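Local structure of vaginolysin (Gardnerella vaginalis, 5IMY) at residues A[117-122]-A[128-133]; A[121-126]-A[159-164]. The protein probably acts as a secreted cholesterol-dependent cytolysin, a toxin that binds membrane cholesterol and lyses host cells. All blocks are in the same frame, centred on the assembly; numbering follows the deposited sequence.

How the interactions relate
Interaction 1 pairs the two strands of a beta hairpin at the edge of an antiparallel sheet and is partly buried; interaction 2 lies at the surface, where the loop of that hairpin meets the loop between helix 139-158 and strand 166-173. Asp-121 and Leu-122 belong to both. Backbone hydrogen bonds dominate interaction 1, whereas interaction 2 rests on apolar and CH-pi packing between residues without regular structure. Phe-125 bridges them: its CD2 comes within 3.4 Å of Ser-130 CB and its CE2 within 3.7 Å of Val-120 CG1. Trp-153 of helix 139-158 backs interaction 2, touching Leu-122, Phe-125, His-161 and Val-163, while Val-142 and Leu-149 of the same helix meet Leu-118 and Val-132 of interaction 1.

Interaction 1 (A[117-122]-A[128-133]); sequences TLSVDL and GESAVT
Val-132 O takes the shortest bond, from Leu-118 N at 2.9 Å, which approaches almost in line with the carbonyl bond and close to straight at the hydrogen (165°). The reciprocal bond runs from Val-132 N to Leu-118 O (3.0 Å), and Ala-131 CA adds a CA-H...O contact to Leu-118 O at 3.1 Å. A third backbone bond, Val-120 N to Ser-130 O (3.1 Å), carries the ladder one step past the last bridge, Ser-119 with Ala-131. These strands, 117-120 and 131-133, form an antiparallel beta hairpin, their short axes 158° apart in direction; the other edge of strand 116-120 bonds through Thr-117 and Ser-119 to Asp-224 and Ser-222. Leu-118 and Val-132 share one face, meeting Val-142 and Leu-149 of helix 139-158, while Thr-117, Ser-119, Ala-131 and Thr-133 occupy the other. There the hydroxyls Thr-117 OG1 and Thr-133 OG1 make a weak hydrogen bond at 3.3 Å, each placed opposite its carbonyl carbon and beside its backbone N, the side chains meeting at a slant. Toward the loop, Ser-130 CB lies against Val-120 O (3.5 Å), and Val-120 CG1, set between its backbone N and carbonyl carbon (chi1 65°), packs against Ser-130 O.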
ATOM      1  N   THR A 117      51.867  -5.598  26.118  1.00 43.69           N
ATOM      2  CA  THR A 117      52.018  -4.150  26.038  1.00 45.68           C
ATOM      3  C   THR A 117      50.696  -3.517  25.632  1.00 44.87           C
ATOM      4  O   THR A 117      50.114  -3.886  24.606  1.00 46.42           O
ATOM      5  CB  THR A 117      53.114  -3.764  25.041  1.00 49.64           C
ATOM      6  OG1 THR A 117      54.370  -4.297  25.476  1.00 50.99           O
ATOM      7  CG2 THR A 117      53.225  -2.245  24.921  1.00 49.28           C
ATOM      8  N   LEU A 118      50.237  -2.565  26.433  1.00 46.11           N
ATOM      9  CA  LEU A 118      49.026  -1.812  26.155  1.00 40.91           C
ATOM     10  C   LEU A 118      49.383  -0.419  25.656  1.00 45.84           C
ATOM     11  O   LEU A 118      50.462   0.110  25.934  1.00 46.84           O
ATOM     12  CB  LEU A 118      48.156  -1.699  27.407  1.00 38.53           C
ATOM     13  CG  LEU A 118      47.954  -2.993  28.193  1.00 42.60           C
ATOM     14  CD1 LEU A 118      47.054  -2.739  29.385  1.00 37.26           C
ATOM     15  CD2 LEU A 118      47.380  -4.083  27.301  1.00 49.29           C
ATOM     16  N   SER A 119      48.455   0.177  24.914  1.00 45.85           N
ATOM     17  CA  SER A 119      48.626   1.537  24.433  1.00 46.26           C
ATOM     18  C   SER A 119      47.303   2.280  24.522  1.00 45.43           C
ATOM     19  O   SER A 119      46.229   1.691  24.377  1.00 44.13           O
ATOM     20  CB  SER A 119      49.128   1.577  22.990  1.00 57.76           C
ATOM     21  OG  SER A 119      49.020   2.893  22.495  1.00 68.80           O
ATOM     22  N   VAL A 120      47.400   3.586  24.751  1.00 48.27           N
ATOM     23  CA  VAL A 120      46.243   4.465  24.844  1.00 39.25           C
ATOM     24  C   VAL A 120      46.398   5.560  23.800  1.00 42.83           C
ATOM     25  O   VAL A 120      47.495   6.095  23.604  1.00 49.91           O
ATOM     26  CB  VAL A 120      46.096   5.060  26.261  1.00 36.35           C
ATOM     27  CG1 VAL A 120      47.268   5.978  26.594  1.00 46.78           C
ATOM     28  CG2 VAL A 120      44.773   5.792  26.399  1.00 39.98           C
ATOM     29  N   ASP A 121      45.298   5.887  23.126  1.00 35.81           N
ATOM     30  CA  ASP A 121      45.317   6.799  21.985  1.00 42.72           C
ATOM     31  C   ASP A 121      45.017   8.238  22.377  1.00 42.82           C
ATOM     32  O   ASP A 121      44.291   8.941  21.668  1.00 46.24           O
ATOM     33  CB  ASP A 121      44.324   6.307  20.936  1.00 45.31           C
ATOM     34  CG  ASP A 121      42.891   6.341  21.426  1.00 41.77           C
ATOM     35  OD1 ASP A 121      42.677   6.487  22.647  1.00 44.16           O
ATOM     36  OD2 ASP A 121      41.973   6.216  20.586  1.00 44.89           O
ATOM     37  N   LEU A 122      45.575   8.713  23.492  1.00 46.43           N
ATOM     38  CA  LEU A 122      45.288  10.066  23.953  1.00 47.42           C
ATOM     39  C   LEU A 122      46.212  11.074  23.272  1.00 42.83           C
ATOM     40  O   LEU A 122      47.387  10.778  23.035  1.00 47.98           O
ATOM     41  CB  LEU A 122      45.453  10.161  25.467  1.00 40.73           C
ATOM     42  CG  LEU A 122      44.330   9.515  26.279  1.00 38.19           C
ATOM     43  CD1 LEU A 122      44.729   9.360  27.738  1.00 35.44           C
ATOM     44  CD2 LEU A 122      43.056  10.334  26.163  1.00 40.75           C
ATOM     45  N   GLY A 128      56.505   5.750  22.583  1.00103.79           N
ATOM     46  CA  GLY A 128      56.816   4.987  23.771  1.00 99.09           C
ATOM     47  C   GLY A 128      56.211   5.516  25.051  1.00 91.15           C
ATOM     48  O   GLY A 128      56.146   4.775  26.040  1.00 84.70           O
ATOM     49  N   GLU A 129      55.762   6.772  25.073  1.00 88.86           N
ATOM     50  CA  GLU A 129      55.188   7.343  26.287  1.00 90.26           C
ATOM     51  C   GLU A 129      53.771   6.838  26.533  1.00 79.42           C
ATOM     52  O   GLU A 129      53.372   6.643  27.686  1.00 73.65           O
ATOM     53  CB  GLU A 129      55.190   8.870  26.201  1.00 90.14           C
ATOM     54  CG  GLU A 129      56.034   9.561  27.259  1.00 85.53           C
ATOM     55  CD  GLU A 129      55.754  11.050  27.346  1.00 84.23           C
ATOM     56  OE1 GLU A 129      54.978  11.560  26.511  1.00 84.54           O
ATOM     57  OE2 GLU A 129      56.306  11.710  28.250  1.00 82.51           O
ATOM     58  N   SER A 130      53.002   6.620  25.468  1.00 76.86           N
ATOM     59  CA  SER A 130      51.594   6.260  25.591  1.00 73.00           C
ATOM     60  C   SER A 130      51.375   4.770  25.829  1.00 65.85           C
ATOM     61  O   SER A 130      50.221   4.332  25.858  1.00 58.95           O
ATOM     62  CB  SER A 130      50.833   6.688  24.335  1.00 69.42           C
ATOM     63  OG  SER A 130      51.067   5.788  23.267  1.00 71.88           O
ATOM     64  N   ALA A 131      52.437   3.988  25.997  1.00 61.56           N
ATOM     65  CA  ALA A 131      52.319   2.553  26.196  1.00 60.48           C
ATOM     66  C   ALA A 131      52.903   2.155  27.544  1.00 57.69           C
ATOM     67  O   ALA A 131      53.746   2.853  28.116  1.00 67.66           O
ATOM     68  CB  ALA A 131      53.025   1.775  25.077  1.00 63.35           C
ATOM     69  N   VAL A 132      52.433   1.018  28.048  1.00 47.80           N
ATOM     70  CA  VAL A 132      52.937   0.442  29.290  1.00 43.30           C
ATOM     71  C   VAL A 132      52.880  -1.070  29.165  1.00 44.15           C
ATOM     72  O   VAL A 132      51.950  -1.622  28.569  1.00 45.37           O
ATOM     73  CB  VAL A 132      52.133   0.925  30.518  1.00 44.34           C
ATOM     74  CG1 VAL A 132      50.641   0.708  30.300  1.00 43.53           C
ATOM     75  CG2 VAL A 132      52.596   0.214  31.785  1.00 52.01           C
ATOM     76  N   THR A 133      53.879  -1.736  29.728  1.00 51.66           N
ATOM     77  CA  THR A 133      53.919  -3.187  29.759  1.00 42.56           C
ATOM     78  C   THR A 133      53.321  -3.689  31.065  1.00 36.27           C
ATOM     79  O   THR A 133      53.534  -3.099  32.128  1.00 41.69           O
ATOM     80  CB  THR A 133      55.359  -3.688  29.607  1.00 37.66           C
ATOM     81  OG1 THR A 133      55.832  -3.381  28.289  1.00 43.30           O
ATOM     82  CG2 THR A 133      55.450  -5.194  29.837  1.00 42.45           C
TER

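Interaction 2 (A[121-126]-A[159-164]); sequences DLPGFH and ASHHVA
Pro-123 and Gly-124 meet His-161 and Val-163 through carbon surfaces and the face of one imidazole. The tightest approach is Pro-123 CG to Val-163 CG2 at 3.3 Å, short for two carbons and to be read with caution at this resolution; Pro-123 CD, at 3.5 Å from the same methyl, supports the same placement. Val-163 CG2 points there because it stands opposite the carbonyl carbon, with CG1 anti to the backbone N (chi1 172°).

The imidazole of His-161 lies against the backbone that follows the proline. Gly-124 CA is 4.2 Å from the ring centroid and 29° off the normal, which satisfies a CH-pi contact over the face; its nearest ring atom is NE2, 3.8 Å away. On that face Pro-123 O sits 4.1 Å above the plane over the ring centre, and Gly-124 N lies nearer the rim. On the same side but beyond the ring's outline, Pro-123 CB lies 4.0 Å from His-161 CD2. Gly-124, with no side chain and a backbone turned to positive phi (100°), brings its CA directly over the imidazole.

Further out, Trp-153 of helix 139-158 touches His-161 and Val-163 and donates a hydrogen bond from NE1 to Pro-123 O, which should help to hold that carbonyl over the imidazole face. The contact joins the loop of the 116-120/131-134 hairpin to the chain leaving helix 139-158. With dispersion and CH-pi forces linking the two segments, it gains little directional hold of its own, and its polar atom, Pro-123 O, is satisfied by Trp-153 rather than by the histidine.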
ATOM      1  N   ASP A 121      45.298   5.887  23.126  1.00 35.81           N
ATOM      2  CA  ASP A 121      45.317   6.799  21.985  1.00 42.72           C
ATOM      3  C   ASP A 121      45.017   8.238  22.377  1.00 42.82           C
ATOM      4  O   ASP A 121      44.291   8.941  21.668  1.00 46.24           O
ATOM      5  CB  ASP A 121      44.324   6.307  20.936  1.00 45.31           C
ATOM      6  CG  ASP A 121      42.891   6.341  21.426  1.00 41.77           C
ATOM      7  OD1 ASP A 121      42.677   6.487  22.647  1.00 44.16           O
ATOM      8  OD2 ASP A 121      41.973   6.216  20.586  1.00 44.89           O
ATOM      9  N   LEU A 122      45.575   8.713  23.492  1.00 46.43           N
ATOM     10  CA  LEU A 122      45.288  10.066  23.953  1.00 47.42           C
ATOM     11  C   LEU A 122      46.212  11.074  23.272  1.00 42.83           C
ATOM     12  O   LEU A 122      47.387  10.778  23.035  1.00 47.98           O
ATOM     13  CB  LEU A 122      45.453  10.161  25.467  1.00 40.73           C
ATOM     14  CG  LEU A 122      44.330   9.515  26.279  1.00 38.19           C
ATOM     15  CD1 LEU A 122      44.729   9.360  27.738  1.00 35.44           C
ATOM     16  CD2 LEU A 122      43.056  10.334  26.163  1.00 40.75           C
ATOM     17  N   PRO A 123      45.719  12.272  22.954  1.00 55.16           N
ATOM     18  CA  PRO A 123      46.570  13.252  22.274  1.00 53.50           C
ATOM     19  C   PRO A 123      47.649  13.787  23.199  1.00 59.02           C
ATOM     20  O   PRO A 123      47.494  13.823  24.422  1.00 61.50           O
ATOM     21  CB  PRO A 123      45.586  14.352  21.865  1.00 50.28           C
ATOM     22  CG  PRO A 123      44.531  14.288  22.894  1.00 52.90           C
ATOM     23  CD  PRO A 123      44.397  12.833  23.276  1.00 52.90           C
ATOM     24  N   GLY A 124      48.744  14.226  22.592  1.00 61.03           N
ATOM     25  CA  GLY A 124      49.950  14.536  23.329  1.00 62.18           C
ATOM     26  C   GLY A 124      50.920  13.381  23.222  1.00 67.10           C
ATOM     27  O   GLY A 124      51.005  12.734  22.175  1.00 70.29           O
ATOM     28  N   PHE A 125      51.649  13.100  24.301  1.00 75.74           N
ATOM     29  CA  PHE A 125      52.501  11.917  24.369  1.00 80.14           C
ATOM     30  C   PHE A 125      53.618  11.941  23.334  1.00 85.55           C
ATOM     31  O   PHE A 125      53.538  12.656  22.327  1.00 78.57           O
ATOM     32  CB  PHE A 125      51.668  10.642  24.179  1.00 71.41           C
ATOM     33  CG  PHE A 125      51.018  10.135  25.439  1.00 71.22           C
ATOM     34  CD1 PHE A 125      51.723  10.076  26.628  1.00 72.85           C
ATOM     35  CD2 PHE A 125      49.701   9.708  25.426  1.00 63.84           C
ATOM     36  CE1 PHE A 125      51.129   9.608  27.780  1.00 65.96           C
ATOM     37  CE2 PHE A 125      49.100   9.237  26.577  1.00 61.79           C
ATOM     38  CZ  PHE A 125      49.816   9.187  27.755  1.00 62.61           C
ATOM     39  N   HIS A 126      54.663  11.158  23.583  1.00 92.17           N
ATOM     40  CA  HIS A 126      55.701  10.887  22.605  1.00 89.49           C
ATOM     41  C   HIS A 126      55.754   9.388  22.342  1.00 87.65           C
ATOM     42  O   HIS A 126      55.132   8.589  23.045  1.00 93.36           O
ATOM     43  CB  HIS A 126      57.070  11.394  23.081  1.00 86.92           C
ATOM     44  CG  HIS A 126      57.049  12.799  23.599  1.00 93.17           C
ATOM     45  ND1 HIS A 126      56.729  13.105  24.904  1.00 92.51           N
ATOM     46  CD2 HIS A 126      57.307  13.980  22.988  1.00 89.77           C
ATOM     47  CE1 HIS A 126      56.792  14.413  25.076  1.00 90.09           C
ATOM     48  NE2 HIS A 126      57.139  14.967  23.929  1.00 92.92           N
ATOM     49  N   ALA A 159      45.902  19.789  31.667  1.00 77.22           N
ATOM     50  CA  ALA A 159      45.802  21.234  31.494  1.00 74.17           C
ATOM     51  C   ALA A 159      45.829  21.610  30.021  1.00 71.64           C
ATOM     52  O   ALA A 159      45.099  22.507  29.584  1.00 74.37           O
ATOM     53  CB  ALA A 159      46.942  21.932  32.237  1.00 78.02           C
ATOM     54  N   SER A 160      46.659  20.924  29.239  1.00 74.21           N
ATOM     55  CA  SER A 160      46.792  21.225  27.821  1.00 70.26           C
ATOM     56  C   SER A 160      45.581  20.724  27.039  1.00 79.14           C
ATOM     57  O   SER A 160      44.609  21.466  26.857  1.00 80.80           O
ATOM     58  CB  SER A 160      48.094  20.626  27.272  1.00 69.93           C
ATOM     59  OG  SER A 160      49.116  20.641  28.251  1.00 66.34           O
ATOM     60  N   HIS A 161      45.620  19.478  26.575  1.00 74.31           N
ATOM     61  CA  HIS A 161      44.712  19.027  25.531  1.00 66.47           C
ATOM     62  C   HIS A 161      43.305  18.805  26.073  1.00 65.08           C
ATOM     63  O   HIS A 161      43.121  18.173  27.118  1.00 64.03           O
ATOM     64  CB  HIS A 161      45.239  17.739  24.902  1.00 65.43           C
ATOM     65  CG  HIS A 161      46.613  17.871  24.322  1.00 59.68           C
ATOM     66  ND1 HIS A 161      47.738  18.020  25.103  1.00 63.38           N
ATOM     67  CD2 HIS A 161      47.041  17.881  23.037  1.00 66.11           C
ATOM     68  CE1 HIS A 161      48.802  18.113  24.326  1.00 66.62           C
ATOM     69  NE2 HIS A 161      48.406  18.032  23.067  1.00 61.78           N
ATOM     70  N   HIS A 162      42.317  19.335  25.357  1.00 76.00           N
ATOM     71  CA  HIS A 162      40.910  19.064  25.623  1.00 76.51           C
ATOM     72  C   HIS A 162      40.415  18.081  24.569  1.00 68.21           C
ATOM     73  O   HIS A 162      40.497  18.361  23.368  1.00 71.55           O
ATOM     74  CB  HIS A 162      40.086  20.351  25.597  1.00 77.85           C
ATOM     75  CG  HIS A 162      40.427  21.308  26.697  1.00 83.25           C
ATOM     76  ND1 HIS A 162      39.764  22.503  26.876  1.00 87.18           N
ATOM     77  CD2 HIS A 162      41.360  21.245  27.676  1.00 83.65           C
ATOM     78  CE1 HIS A 162      40.274  23.136  27.918  1.00 91.10           C
ATOM     79  NE2 HIS A 162      41.245  22.394  28.421  1.00 85.28           N
ATOM     80  N   VAL A 163      39.910  16.936  25.017  1.00 62.42           N
ATOM     81  CA  VAL A 163      39.566  15.820  24.142  1.00 58.66           C
ATOM     82  C   VAL A 163      38.051  15.718  24.058  1.00 58.80           C
ATOM     83  O   VAL A 163      37.365  15.661  25.086  1.00 55.99           O
ATOM     84  CB  VAL A 163      40.181  14.505  24.652  1.00 61.75           C
ATOM     85  CG1 VAL A 163      39.661  13.307  23.854  1.00 53.36           C
ATOM     86  CG2 VAL A 163      41.690  14.575  24.588  1.00 64.30           C
ATOM     87  N   ALA A 164      37.533  15.690  22.835  1.00 57.72           N
ATOM     88  CA  ALA A 164      36.114  15.487  22.587  1.00 61.44           C
ATOM     89  C   ALA A 164      35.869  14.030  22.230  1.00 61.53           C
ATOM     90  O   ALA A 164      36.678  13.402  21.539  1.00 56.86           O
ATOM     91  CB  ALA A 164      35.614  16.394  21.463  1.00 57.62           C
TER